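Local coordinates for flagellar basal body protein (Helicobacter pylori, PDB 5NPY) that probably serves as a structural subunit of the bacterial flagellar hook, at residues L183-V188 with F494-V499; D362-A367 with G473-I478. All blocks are in the same frame, centred on the assembly; numbering follows the deposited sequence.

In the fold
Contact 1 (183-188 with 494-499) and contact 2 (362-367 with 473-478) lie side by side, their centres about 9 Å apart. Residues 473-478 join them. Their strand 477-484 pairs with strand 184-185, and two probable hydrogen bonds run to the turn of contact 1. Asn-496 ND2 lies 2.7 Å from Pro-475 O. Ser-495 OG lies 2.5 Å from Ile-478 N, which is short for such a bond. Contact 2 then reaches the hairpin turn after strand 346-364. The chain also leads onward from there: the neighbouring strand 370-381 carries Thr-380 and Asn-381 of the tris-hydroxymethyl-methyl-ammonium pocket. Neither contact supplies a residue to that pocket.

Contact 1 (L183-V188 with F494-V499); sequences LTYQPV and FSNGVV
Phe-494 offers a ring face to Tyr-185, and the two rings form a T-shaped (edge-to-face) pair. The centroids are 5.5 Å apart, with the planes at 64°. CD1 of Tyr-185 sits over the centre of the Phe-494 ring. CB of Tyr-185 covers the same ring as a CH-pi contact, 3.6 Å from Phe-494 CD1. The CE1 corner of Phe-494 meets the backbone of residues 183-184, with Leu-183 O at 3.5 Å. Phe-494 also starts a type I beta turn, closed by Gly-497 N bonding to Phe-494 O. The turn belongs to the hairpin between strands 489-494 and 499-509.

Asn-496 stands in this turn with CG between the backbone N and the carbonyl carbon (chi1 52°). Its ND2 comes within 3.4 Å of Tyr-185 CD2, and the amide plane is nearly perpendicular to the tyrosine ring. The ND2 donates to Pro-475 O. Its OD1 accepts from Val-498 N at 3.1 Å, an Asx turn, with the donor above the carbonyl plane. The amide is therefore held at both ends.

Val-498 adds an apolar contact, its CG1 lying 4.0 Å from Tyr-185 CE1. The tyrosine OH makes weak hydrogen bonds with Ser-159 OG and Glu-500 OE2.

The hairpin turn thus meets strand 184-185, which lies in the sequence range matching the FlgE/F/G D1 domain, through ring, CH-pi and methyl contacts. The Asn-496 amide spends its hydrogen bonds on Val-498 N and Pro-475 O, and none crosses to residues 183-188.

Contact 2 (D362-A367 with G473-I478); sequences DIYDKA and GKPRGI
The backbones come closest where Tyr-364 meets Gly-473, with CA atoms 5.6 Å apart, and no hydrogen bond links the segments directly. Tyr-364 ends strand 346-364, just before the turn of the antiparallel beta hairpin it forms with strand 370-381. The contact sets this end of the hairpin against the connection between strands 465-471 and 477-484.

It rests on a CH-pi contact between Pro-475 and Tyr-364. Pro-475 lies over one face of the tyrosine ring, with CD 4.0 Å from the ring centroid. CD is displaced from the centre toward the rim, and Pro-475 CB lies 3.8 Å from Tyr-364 CE2. With Tyr-364 CG anti to the carbonyl carbon (chi1 -51°), CG comes 4.1 Å from Lys-474 C. CD1 of the ring lies 3.8 Å from Gly-473 C.

A second, looser link lies at the surface. Water 1 bridges Ala-367 O and Arg-476 NH1, though the arginine is poorly ordered. Asp-365 braces the turn: OD1 accepts from Asp-369 N and weakly from Ala-367 N, and OD2 forms a salt bridge with Lys-440. Lys-474 folds back on its own segment, and its NZ donates a hydrogen bond to Gly-473 O at 3.0 Å, from well above the carbonyl plane.

Contact 1 (L183-V188 with F494-V499)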
loop_
_atom_site.group_PDB
_atom_site.type_symbol
_atom_site.label_atom_id
_atom_site.label_comp_id
_atom_site.label_asym_id
_atom_site.label_seq_id
_atom_site.Cartn_x
_atom_site.Cartn_y
_atom_site.Cartn_z
ATOM N N LEU A 183 11.303 1.293 27.337
ATOM C CA LEU A 183 11.579 1.448 25.916
ATOM C C LEU A 183 10.305 1.897 25.214
ATOM O O LEU A 183 9.300 1.177 25.226
ATOM C CB LEU A 183 12.104 0.143 25.311
ATOM C CG LEU A 183 13.586 0.102 24.949
ATOM C CD1 LEU A 183 13.845 0.802 23.632
ATOM C CD2 LEU A 183 14.394 0.757 26.033
ATOM N N THR A 184 10.342 3.087 24.621
ATOM C CA THR A 184 9.284 3.517 23.721
ATOM C C THR A 184 9.694 3.235 22.281
ATOM O O THR A 184 10.855 2.960 21.978
ATOM C CB THR A 184 8.953 5.007 23.898
ATOM O OG1 THR A 184 10.129 5.811 23.710
ATOM C CG2 THR A 184 8.352 5.267 25.293
ATOM N N TYR A 185 8.707 3.277 21.398
ATOM C CA TYR A 185 8.916 3.135 19.961
ATOM C C TYR A 185 8.736 4.501 19.321
ATOM O O TYR A 185 7.638 5.059 19.372
ATOM C CB TYR A 185 7.922 2.145 19.361
ATOM C CG TYR A 185 8.186 1.847 17.916
ATOM C CD1 TYR A 185 8.953 0.752 17.552
ATOM C CD2 TYR A 185 7.676 2.653 16.917
ATOM C CE1 TYR A 185 9.202 0.467 16.234
ATOM C CE2 TYR A 185 7.923 2.379 15.594
ATOM C CZ TYR A 185 8.693 1.282 15.261
ATOM O OH TYR A 185 8.947 0.983 13.951
ATOM N N GLN A 186 9.793 5.039 18.728
ATOM C CA GLN A 186 9.673 6.368 18.144
ATOM C C GLN A 186 8.793 6.282 16.901
ATOM O O GLN A 186 8.954 5.359 16.084
ATOM C CB GLN A 186 11.026 6.998 17.800
ATOM C CG GLN A 186 11.875 7.437 19.010
ATOM C CD GLN A 186 11.275 8.569 19.842
ATOM O OE1 GLN A 186 10.050 8.728 19.931
ATOM N NE2 GLN A 186 12.143 9.347 20.482
ATOM N N PRO A 187 7.830 7.184 16.738
ATOM C CA PRO A 187 7.042 7.195 15.506
ATOM C C PRO A 187 7.905 7.618 14.325
ATOM O O PRO A 187 9.015 8.143 14.479
ATOM C CB PRO A 187 5.932 8.213 15.804
ATOM C CG PRO A 187 6.495 9.089 16.875
ATOM C CD PRO A 187 7.351 8.186 17.709
ATOM N N VAL A 188 7.390 7.324 13.132
ATOM C CA VAL A 188 8.068 7.614 11.873
ATOM C C VAL A 188 7.121 8.392 10.965
ATOM O O VAL A 188 5.943 8.040 10.829
ATOM C CB VAL A 188 8.554 6.329 11.164
ATOM C CG1 VAL A 188 9.365 6.677 9.904
ATOM C CG2 VAL A 188 9.379 5.480 12.101
ATOM N N PHE A 494 5.513 -3.978 20.808
ATOM C CA PHE A 494 5.063 -2.683 21.289
ATOM C C PHE A 494 3.554 -2.566 21.129
ATOM O O PHE A 494 2.899 -3.420 20.525
ATOM C CB PHE A 494 5.790 -1.544 20.563
ATOM C CG PHE A 494 7.248 -1.451 20.903
ATOM C CD1 PHE A 494 7.703 -0.476 21.776
ATOM C CD2 PHE A 494 8.163 -2.354 20.365
ATOM C CE1 PHE A 494 9.046 -0.391 22.099
ATOM C CE2 PHE A 494 9.503 -2.280 20.683
ATOM C CZ PHE A 494 9.948 -1.298 21.545
ATOM N N SER A 495 3.000 -1.489 21.694
ATOM C CA SER A 495 1.551 -1.297 21.669
ATOM C C SER A 495 1.020 -1.099 20.256
ATOM O O SER A 495 -0.112 -1.491 19.961
ATOM C CB SER A 495 1.174 -0.103 22.531
ATOM O OG SER A 495 2.156 0.908 22.405
ATOM N N ASN A 496 1.802 -0.491 19.378
ATOM C CA ASN A 496 1.326 -0.290 18.021
ATOM C C ASN A 496 1.331 -1.570 17.203
ATOM O O ASN A 496 1.090 -1.530 15.988
ATOM C CB ASN A 496 2.162 0.786 17.329
ATOM C CG ASN A 496 3.650 0.513 17.412
ATOM O OD1 ASN A 496 4.066 -0.612 17.691
ATOM N ND2 ASN A 496 4.465 1.550 17.177
ATOM N N GLY A 497 1.601 -2.723 17.807
ATOM C CA GLY A 497 1.584 -3.957 17.055
ATOM C C GLY A 497 2.818 -4.209 16.226
ATOM O O GLY A 497 2.774 -5.037 15.310
ATOM N N VAL A 498 3.923 -3.521 16.515
ATOM C CA VAL A 498 5.189 -3.738 15.827
ATOM C C VAL A 498 6.045 -4.669 16.668
ATOM O O VAL A 498 6.179 -4.481 17.885
ATOM C CB VAL A 498 5.928 -2.416 15.560
ATOM C CG1 VAL A 498 7.184 -2.697 14.800
ATOM C CG2 VAL A 498 5.045 -1.463 14.784
ATOM N N VAL A 499 6.623 -5.672 16.013
ATOM C CA VAL A 499 7.526 -6.635 16.625
ATOM C C VAL A 499 8.798 -6.654 15.786
ATOM O O VAL A 499 8.787 -7.129 14.643
ATOM C CB VAL A 499 6.903 -8.034 16.708
ATOM C CG1 VAL A 499 7.942 -9.047 17.137
ATOM C CG2 VAL A 499 5.720 -8.021 17.666
#

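Contact 2 (D362-A367 with G473-I478)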
loop_
_atom_site.group_PDB
_atom_site.type_symbol
_atom_site.label_atom_id
_atom_site.label_comp_id
_atom_site.label_asym_id
_atom_site.label_seq_id
_atom_site.Cartn_x
_atom_site.Cartn_y
_atom_site.Cartn_z
ATOM N N ASP A 362 -3.954 4.724 6.541
ATOM C CA ASP A 362 -3.502 5.425 7.732
ATOM C C ASP A 362 -2.080 5.918 7.520
ATOM O O ASP A 362 -1.184 5.133 7.196
ATOM C CB ASP A 362 -3.555 4.516 8.963
ATOM C CG ASP A 362 -4.969 4.064 9.316
ATOM O OD1 ASP A 362 -5.112 2.969 9.913
ATOM O OD2 ASP A 362 -5.931 4.800 9.025
ATOM N N ILE A 363 -1.863 7.214 7.719
ATOM C CA ILE A 363 -0.512 7.759 7.652
ATOM C C ILE A 363 -0.268 8.595 8.897
ATOM O O ILE A 363 -1.199 8.958 9.623
ATOM C CB ILE A 363 -0.261 8.581 6.372
ATOM C CG1 ILE A 363 -1.115 9.851 6.373
ATOM C CG2 ILE A 363 -0.524 7.703 5.127
ATOM C CD1 ILE A 363 -0.739 10.861 5.280
ATOM N N TYR A 364 1.017 8.881 9.145
ATOM C CA TYR A 364 1.465 9.416 10.420
ATOM C C TYR A 364 2.454 10.545 10.205
ATOM O O TYR A 364 3.342 10.436 9.356
ATOM C CB TYR A 364 2.106 8.317 11.275
ATOM C CG TYR A 364 1.213 7.112 11.386
ATOM C CD1 TYR A 364 1.388 6.009 10.555
ATOM C CD2 TYR A 364 0.166 7.089 12.299
ATOM C CE1 TYR A 364 0.542 4.906 10.641
ATOM C CE2 TYR A 364 -0.685 5.995 12.393
ATOM C CZ TYR A 364 -0.496 4.907 11.559
ATOM O OH TYR A 364 -1.341 3.815 11.655
ATOM N N ASP A 365 2.308 11.619 10.998
ATOM C CA ASP A 365 3.243 12.741 10.959
ATOM C C ASP A 365 4.471 12.417 11.819
ATOM O O ASP A 365 4.624 11.304 12.332
ATOM C CB ASP A 365 2.543 14.040 11.375
ATOM C CG ASP A 365 2.059 14.033 12.829
ATOM O OD1 ASP A 365 2.483 13.196 13.655
ATOM O OD2 ASP A 365 1.232 14.894 13.146
ATOM N N LYS A 366 5.376 13.391 11.982
ATOM C CA LYS A 366 6.575 13.152 12.786
ATOM C C LYS A 366 6.228 12.824 14.239
ATOM O O LYS A 366 7.002 12.141 14.923
ATOM C CB LYS A 366 7.504 14.364 12.736
ATOM C CG LYS A 366 8.218 14.547 11.430
ATOM C CD LYS A 366 9.006 15.839 11.423
ATOM C CE LYS A 366 9.542 16.149 10.036
ATOM N NZ LYS A 366 10.474 17.308 10.063
ATOM N N ALA A 367 5.081 13.308 14.725
ATOM C CA ALA A 367 4.654 13.052 16.094
ATOM C C ALA A 367 3.948 11.712 16.250
ATOM O O ALA A 367 3.726 11.285 17.388
ATOM C CB ALA A 367 3.727 14.167 16.578
ATOM N N GLY A 473 5.686 5.020 7.386
ATOM C CA GLY A 473 5.347 5.732 8.614
ATOM C C GLY A 473 4.873 4.780 9.700
ATOM O O GLY A 473 4.312 3.725 9.422
ATOM N N LYS A 474 5.121 5.163 10.961
ATOM C CA LYS A 474 4.858 4.316 12.134
ATOM C C LYS A 474 4.290 5.186 13.244
ATOM O O LYS A 474 4.709 6.337 13.404
ATOM C CB LYS A 474 6.114 3.600 12.673
ATOM C CG LYS A 474 6.948 2.842 11.653
ATOM C CD LYS A 474 6.554 1.391 11.540
ATOM C CE LYS A 474 6.951 0.823 10.181
ATOM N NZ LYS A 474 5.985 1.231 9.091
ATOM N N PRO A 475 3.347 4.667 14.023
ATOM C CA PRO A 475 2.835 5.413 15.176
ATOM C C PRO A 475 3.630 5.161 16.454
ATOM O O PRO A 475 4.377 4.185 16.589
ATOM C CB PRO A 475 1.398 4.884 15.316
ATOM C CG PRO A 475 1.474 3.480 14.786
ATOM C CD PRO A 475 2.546 3.460 13.726
ATOM N N ARG A 476 3.454 6.088 17.395
ATOM C CA ARG A 476 3.999 5.947 18.737
ATOM C C ARG A 476 3.599 4.594 19.340
ATOM O O ARG A 476 2.516 4.066 19.076
ATOM C CB ARG A 476 3.487 7.114 19.594
ATOM C CG ARG A 476 4.304 7.442 20.832
ATOM C CD ARG A 476 5.215 8.647 20.624
ATOM N NE ARG A 476 6.437 8.537 21.426
ATOM C CZ ARG A 476 7.396 9.460 21.484
ATOM N NH1 ARG A 476 7.286 10.586 20.788
ATOM N NH2 ARG A 476 8.469 9.256 22.245
ATOM N N GLY A 477 4.493 4.009 20.138
ATOM C CA GLY A 477 4.166 2.784 20.848
ATOM C C GLY A 477 4.885 2.683 22.178
ATOM O O GLY A 477 5.942 3.290 22.391
ATOM N N ILE A 478 4.290 1.904 23.084
ATOM C CA ILE A 478 4.912 1.566 24.362
ATOM C C ILE A 478 5.379 0.125 24.286
ATOM O O ILE A 478 4.811 -0.687 23.549
ATOM C CB ILE A 478 3.961 1.757 25.564
ATOM C CG1 ILE A 478 2.742 0.828 25.440
ATOM C CG2 ILE A 478 3.528 3.214 25.668
ATOM C CD1 ILE A 478 2.424 -0.015 26.650
HETATM O O HOH W 1 5.020 11.903 20.204
#